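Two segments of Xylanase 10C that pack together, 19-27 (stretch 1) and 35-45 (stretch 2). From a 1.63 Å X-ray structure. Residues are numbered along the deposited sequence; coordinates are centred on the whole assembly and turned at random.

Stretch 1 19-27: GSTSHSGIT
Stretch 2 35-45: FAALGDGVGAV

Stretch 1 (19-27), which has no regular helix or strand, passes along both limbs of the folded stretch 2 (35-45): as it advances from Gly19 to Ile26, its nearest CA neighbours are Gly41 (Gly19 CA to Gly41 CA, 4.6 Å), Gly39 (Thr21 CA to Gly39 CA, 5.5 Å), Val42 (His23 CA to Val42 CA, 5.7 Å), Ala36 (Ser24 CA to Ala36 CA, 6.9 Å) and Phe35 (Ile26 CA to Phe35 CA, 4.9 Å). Stretch 2 folds back on itself, with strand residues 35-36 and 42-45 joined by a loop that ends in a type II turn, Gly39 to Val42, closed by Val42 N to Gly39 O at 3.2 Å. Asp40 (phi/psi -57/132) and Gly41 (84/3) occupy its central positions; the positive phi favours glycine, and a CB on Gly41 would lie 2.7 Å from Gly19 N. Gly39 is nearly fully extended (-172/178), and a CB there would come within 2.4 Å of Thr21 OG1.

No direct hydrogen bond crosses the contact; waters supply the polar links. Water 1 accepts from Gly19 N (3.0 Å) and donates to Thr21 O (2.8 Å) and Asp40 O (2.8 Å). Water 2 also donates to Asp40 O (2.9 Å) and is hydrogen-bonded to Ser20 OG (3.0 Å) and Thr21 OG1 (2.5 Å). The p rotamer of Ser20 (chi1 63°) and the m rotamer of Thr21 (-62°) thus bring both hydroxyls to one water. Water 3 joins Ser20 N (3.2 Å) to Asp40 OD2 (3.0 Å), the aspartate having chi1 t (-179°) and chi2 84°.

Thr21 points its CB toward stretch 2; its CG2 lies 4.2 Å from Leu38 CB and 3.9 Å from Val42 CG2. Val42, chi1 174° (t), spreads both methyls against stretch 1: CG2 is 3.5 Å from Thr21 O, and CG1 is 3.9 Å from His23 CB. The His23 ring instead leads away, with chi1 68° (p) and chi2 84°, placing ND1 to accept from Gly25 N at 3.0 Å (153°). Gly25, at phi/psi 73/-157, has a positive phi that favours glycine.

Leu38 (chi1 -62°, m; chi2 168°, t) extends CD1 to 3.7 Å from Ser22 O and 3.6 Å from Ser24 OG. Ser24, p (62°), sets OG 3.8 Å from Ala36 CB and 2.9 Å from water 4, to which it is hydrogen-bonded. That water donates to Gly25 O (2.9 Å) and accepts from Ala36 N (3.0 Å), while water 5 accepts from Ser24 N (2.9 Å) and donates to Ala36 O (2.8 Å), so both polar backbone groups of Ala36 are bridged. Water 6 donates to Gly25 O (2.8 Å) and Gly43 O (2.9 Å).

Ile26 (chi1 55°, p; chi2 91°, between wells) turns CG2 inward, 3.9 Å from Ala44 CB and 4.2 Å from Phe35 CB, though its end leads away. Phe35 (chi1 71°, p; chi2 -88°) likewise carries its ring away, leaving CB 3.8 Å from Gly25 O.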

ATOM      1  N   GLY A  19       3.974   6.043 -11.988  1.00 20.74           N
ATOM      2  CA  GLY A  19       4.259   7.372 -12.534  1.00 21.67           C
ATOM      3  C   GLY A  19       5.442   7.339 -13.498  1.00 22.79           C
ATOM      4  O   GLY A  19       5.696   6.314 -14.124  1.00 23.28           O
ATOM      5  N   SER A  20       6.183   8.434 -13.536  1.00 23.82           N
ATOM      6  CA  SER A  20       7.271   8.628 -14.507  1.00 25.03           C
ATOM      7  C   SER A  20       8.695   8.280 -14.015  1.00 23.70           C
ATOM      8  O   SER A  20       9.673   8.609 -14.685  1.00 25.00           O
ATOM      9  CB  SER A  20       7.248  10.079 -14.989  1.00 25.22           C
ATOM     10  OG  SER A  20       7.508  10.945 -13.891  1.00 29.58           O
ATOM     11  N   THR A  21       8.793   7.650 -12.852  1.00 20.71           N
ATOM     12  CA  THR A  21      10.064   7.214 -12.300  1.00 18.96           C
ATOM     13  C   THR A  21      10.057   5.704 -12.102  1.00 17.17           C
ATOM     14  O   THR A  21       9.161   5.153 -11.475  1.00 16.46           O
ATOM     15  CB  THR A  21      10.310   7.867 -10.957  1.00 18.82           C
ATOM     16  OG1 THR A  21      10.380   9.299 -11.104  1.00 21.71           O
ATOM     17  CG2 THR A  21      11.631   7.474 -10.399  1.00 18.83           C
ATOM     18  N   SER A  22      11.096   5.061 -12.605  1.00 16.19           N
ATOM     19  CA  SER A  22      11.239   3.603 -12.474  1.00 16.80           C
ATOM     20  C   SER A  22      11.603   3.199 -11.054  1.00 14.85           C
ATOM     21  O   SER A  22      12.285   3.924 -10.331  1.00 15.21           O
ATOM     22  CB  SER A  22      12.312   3.117 -13.431  1.00 18.45           C
ATOM     23  OG  SER A  22      11.909   3.404 -14.766  1.00 20.62           O
ATOM     24  N   HIS A  23      11.175   2.007 -10.659  1.00 15.21           N
ATOM     25  CA  HIS A  23      11.474   1.519  -9.321  1.00 14.36           C
ATOM     26  C   HIS A  23      12.714   0.607  -9.295  1.00 14.47           C
ATOM     27  O   HIS A  23      13.133   0.084 -10.330  1.00 14.55           O
ATOM     28  CB  HIS A  23      10.248   0.753  -8.743  1.00 14.18           C
ATOM     29  CG  HIS A  23       9.925  -0.546  -9.427  1.00 13.27           C
ATOM     30  ND1 HIS A  23      10.554  -1.742  -9.115  1.00 14.57           N
ATOM     31  CD2 HIS A  23       9.039  -0.842 -10.408  1.00 15.30           C
ATOM     32  CE1 HIS A  23      10.061  -2.706  -9.867  1.00 15.95           C
ATOM     33  NE2 HIS A  23       9.140  -2.192 -10.667  1.00 16.07           N
ATOM     34  N   SER A  24      13.262   0.394  -8.114  1.00 13.25           N
ATOM     35  CA  SER A  24      14.405  -0.522  -7.903  1.00 13.09           C
ATOM     36  C   SER A  24      14.056  -1.800  -7.105  1.00 12.73           C
ATOM     37  O   SER A  24      14.896  -2.338  -6.401  1.00 13.93           O
ATOM     38  CB  SER A  24      15.605   0.211  -7.268  1.00 14.73           C
ATOM     39  OG  SER A  24      15.368   0.760  -5.982  1.00 14.19           O
ATOM     40  N   GLY A  25      12.821  -2.288  -7.231  1.00 12.22           N
ATOM     41  CA  GLY A  25      12.373  -3.491  -6.545  1.00 11.28           C
ATOM     42  C   GLY A  25      12.165  -3.264  -5.063  1.00 11.74           C
ATOM     43  O   GLY A  25      11.902  -2.131  -4.613  1.00 11.11           O
ATOM     44  N   ILE A  26      12.221  -4.353  -4.306  1.00 11.64           N
ATOM     45  CA  ILE A  26      12.098  -4.346  -2.831  1.00 11.60           C
ATOM     46  C   ILE A  26      13.213  -5.169  -2.208  1.00 12.21           C
ATOM     47  O   ILE A  26      13.889  -5.950  -2.887  1.00 13.39           O
ATOM     48  CB  ILE A  26      10.694  -4.839  -2.332  1.00 11.76           C
ATOM     49  CG1 ILE A  26      10.304  -6.227  -2.853  1.00 15.20           C
ATOM     50  CG2 ILE A  26       9.625  -3.853  -2.799  1.00 11.74           C
ATOM     51  CD1 ILE A  26      10.685  -7.346  -2.035  1.00 19.26           C
ATOM     52  N   THR A  27      13.394  -4.985  -0.916  1.00 12.18           N
ATOM     53  CA  THR A  27      14.352  -5.802  -0.130  1.00 12.39           C
ATOM     54  C   THR A  27      13.656  -6.336   1.118  1.00 12.75           C
ATOM     55  O   THR A  27      13.052  -5.567   1.878  1.00 12.23           O
ATOM     56  CB  THR A  27      15.576  -5.020   0.244  1.00 12.91           C
ATOM     57  OG1 THR A  27      16.301  -4.651  -0.944  1.00 13.59           O
ATOM     58  CG2 THR A  27      16.591  -5.882   1.079  1.00 13.84           C
ATOM     59  N   PHE A  35      11.616  -0.397   0.529  1.00 12.45           N
ATOM     60  CA  PHE A  35      11.928   0.115  -0.806  1.00 12.54           C
ATOM     61  C   PHE A  35      12.586   1.503  -0.752  1.00 12.68           C
ATOM     62  O   PHE A  35      12.381   2.287   0.205  1.00 13.34           O
ATOM     63  CB  PHE A  35      10.709   0.103  -1.739  1.00 12.18           C
ATOM     64  CG  PHE A  35       9.635   1.117  -1.424  1.00 11.85           C
ATOM     65  CD1 PHE A  35       8.605   0.803  -0.515  1.00 12.20           C
ATOM     66  CD2 PHE A  35       9.577   2.334  -2.087  1.00 13.28           C
ATOM     67  CE1 PHE A  35       7.619   1.701  -0.237  1.00 13.97           C
ATOM     68  CE2 PHE A  35       8.568   3.241  -1.812  1.00 14.44           C
ATOM     69  CZ  PHE A  35       7.570   2.911  -0.892  1.00 13.89           C
ATOM     70  N   ALA A  36      13.370   1.777  -1.797  1.00 12.80           N
ATOM     71  CA  ALA A  36      13.965   3.089  -2.051  1.00 13.24           C
ATOM     72  C   ALA A  36      12.909   3.978  -2.745  1.00 13.29           C
ATOM     73  O   ALA A  36      12.381   3.654  -3.829  1.00 13.87           O
ATOM     74  CB  ALA A  36      15.201   2.966  -2.927  1.00 13.50           C
ATOM     75  N   ALA A  37      12.537   5.065  -2.083  1.00 14.29           N
ATOM     76  CA  ALA A  37      11.513   5.991  -2.584  1.00 14.07           C
ATOM     77  C   ALA A  37      12.137   6.965  -3.609  1.00 15.48           C
ATOM     78  O   ALA A  37      12.409   8.144  -3.332  1.00 15.24           O
ATOM     79  CB  ALA A  37      10.864   6.745  -1.424  1.00 14.67           C
ATOM     80  N   LEU A  38      12.379   6.427  -4.789  1.00 14.52           N
ATOM     81  CA  LEU A  38      13.143   7.140  -5.845  1.00 14.85           C
ATOM     82  C   LEU A  38      12.440   8.311  -6.508  1.00 15.15           C
ATOM     83  O   LEU A  38      13.109   9.250  -6.968  1.00 16.68           O
ATOM     84  CB  LEU A  38      13.603   6.169  -6.932  1.00 15.75           C
ATOM     85  CG  LEU A  38      14.548   5.068  -6.436  1.00 16.10           C
ATOM     86  CD1 LEU A  38      14.701   3.987  -7.509  1.00 17.70           C
ATOM     87  CD2 LEU A  38      15.879   5.599  -5.928  1.00 18.89           C
ATOM     88  N   GLY A  39      11.136   8.254  -6.587  1.00 14.82           N
ATOM     89  CA  GLY A  39      10.335   9.323  -7.202  1.00 15.82           C
ATOM     90  C   GLY A  39       8.846   9.163  -7.018  1.00 15.76           C
ATOM     91  O   GLY A  39       8.371   8.204  -6.420  1.00 15.32           O
ATOM     92  N   ASP A  40       8.076  10.136  -7.516  1.00 16.08           N
ATOM     93  CA  ASP A  40       6.612  10.080  -7.462  1.00 16.12           C
ATOM     94  C   ASP A  40       6.111   8.791  -8.145  1.00 15.59           C
ATOM     95  O   ASP A  40       6.587   8.425  -9.229  1.00 15.69           O
ATOM     96  CB  ASP A  40       6.006  11.325  -8.149  1.00 16.85           C
ATOM     97  CG  ASP A  40       4.507  11.342  -8.109  1.00 18.53           C
ATOM     98  OD1 ASP A  40       3.905  11.788  -7.094  1.00 18.50           O
ATOM     99  OD2 ASP A  40       3.828  10.914  -9.075  1.00 22.41           O
ATOM    100  N   GLY A  41       5.222   8.086  -7.462  1.00 14.11           N
ATOM    101  CA  GLY A  41       4.652   6.837  -7.954  1.00 13.53           C
ATOM    102  C   GLY A  41       5.460   5.575  -7.718  1.00 13.58           C
ATOM    103  O   GLY A  41       5.011   4.527  -8.129  1.00 12.37           O
ATOM    104  N   VAL A  42       6.598   5.672  -7.032  1.00 12.59           N
ATOM    105  CA  VAL A  42       7.423   4.490  -6.728  1.00 12.91           C
ATOM    106  C   VAL A  42       6.864   3.918  -5.421  1.00 11.84           C
ATOM    107  O   VAL A  42       6.642   4.658  -4.457  1.00 11.88           O
ATOM    108  CB  VAL A  42       8.940   4.814  -6.651  1.00 13.13           C
ATOM    109  CG1 VAL A  42       9.757   3.609  -6.193  1.00 14.04           C
ATOM    110  CG2 VAL A  42       9.421   5.322  -8.028  1.00 14.39           C
ATOM    111  N   GLY A  43       6.658   2.611  -5.394  1.00 11.43           N
ATOM    112  CA  GLY A  43       6.114   1.942  -4.229  1.00 10.59           C
ATOM    113  C   GLY A  43       6.432   0.466  -4.136  1.00 11.48           C
ATOM    114  O   GLY A  43       7.325  -0.048  -4.806  1.00 11.40           O
ATOM    115  N   ALA A  44       5.623  -0.205  -3.303  1.00 11.44           N
ATOM    116  CA  ALA A  44       5.711  -1.651  -3.046  1.00 11.94           C
ATOM    117  C   ALA A  44       4.309  -2.223  -3.011  1.00 11.57           C
ATOM    118  O   ALA A  44       3.438  -1.610  -2.419  1.00 12.20           O
ATOM    119  CB  ALA A  44       6.389  -1.898  -1.768  1.00 12.74           C
ATOM    120  N   VAL A  45       4.132  -3.376  -3.652  1.00 11.35           N
ATOM    121  CA  VAL A  45       2.824  -4.018  -3.810  1.00 11.29           C
ATOM    122  C   VAL A  45       2.840  -5.534  -3.618  1.00 12.16           C
ATOM    123  O   VAL A  45       3.906  -6.155  -3.705  1.00 12.46           O
ATOM    124  CB  VAL A  45       2.218  -3.742  -5.232  1.00 11.03           C
ATOM    125  CG1 VAL A  45       1.925  -2.231  -5.471  1.00 11.65           C
ATOM    126  CG2 VAL A  45       3.054  -4.313  -6.324  1.00 10.09           C
TER
HETATM  127  O   HOH W   1       6.675   6.150 -10.779  1.00 15.98           O
HETATM  128  O   HOH W   2       8.043  10.116 -11.091  1.00 26.04           O
HETATM  129  O   HOH W   3       5.143  10.859 -11.755  1.00 28.22           O
HETATM  130  O   HOH W   4      14.010  -0.383  -3.727  1.00 12.75           O
HETATM  131  O   HOH W   5      12.259   1.536  -5.652  1.00 13.65           O
HETATM  132  O   HOH W   6      10.153  -0.115  -5.293  1.00 12.31           O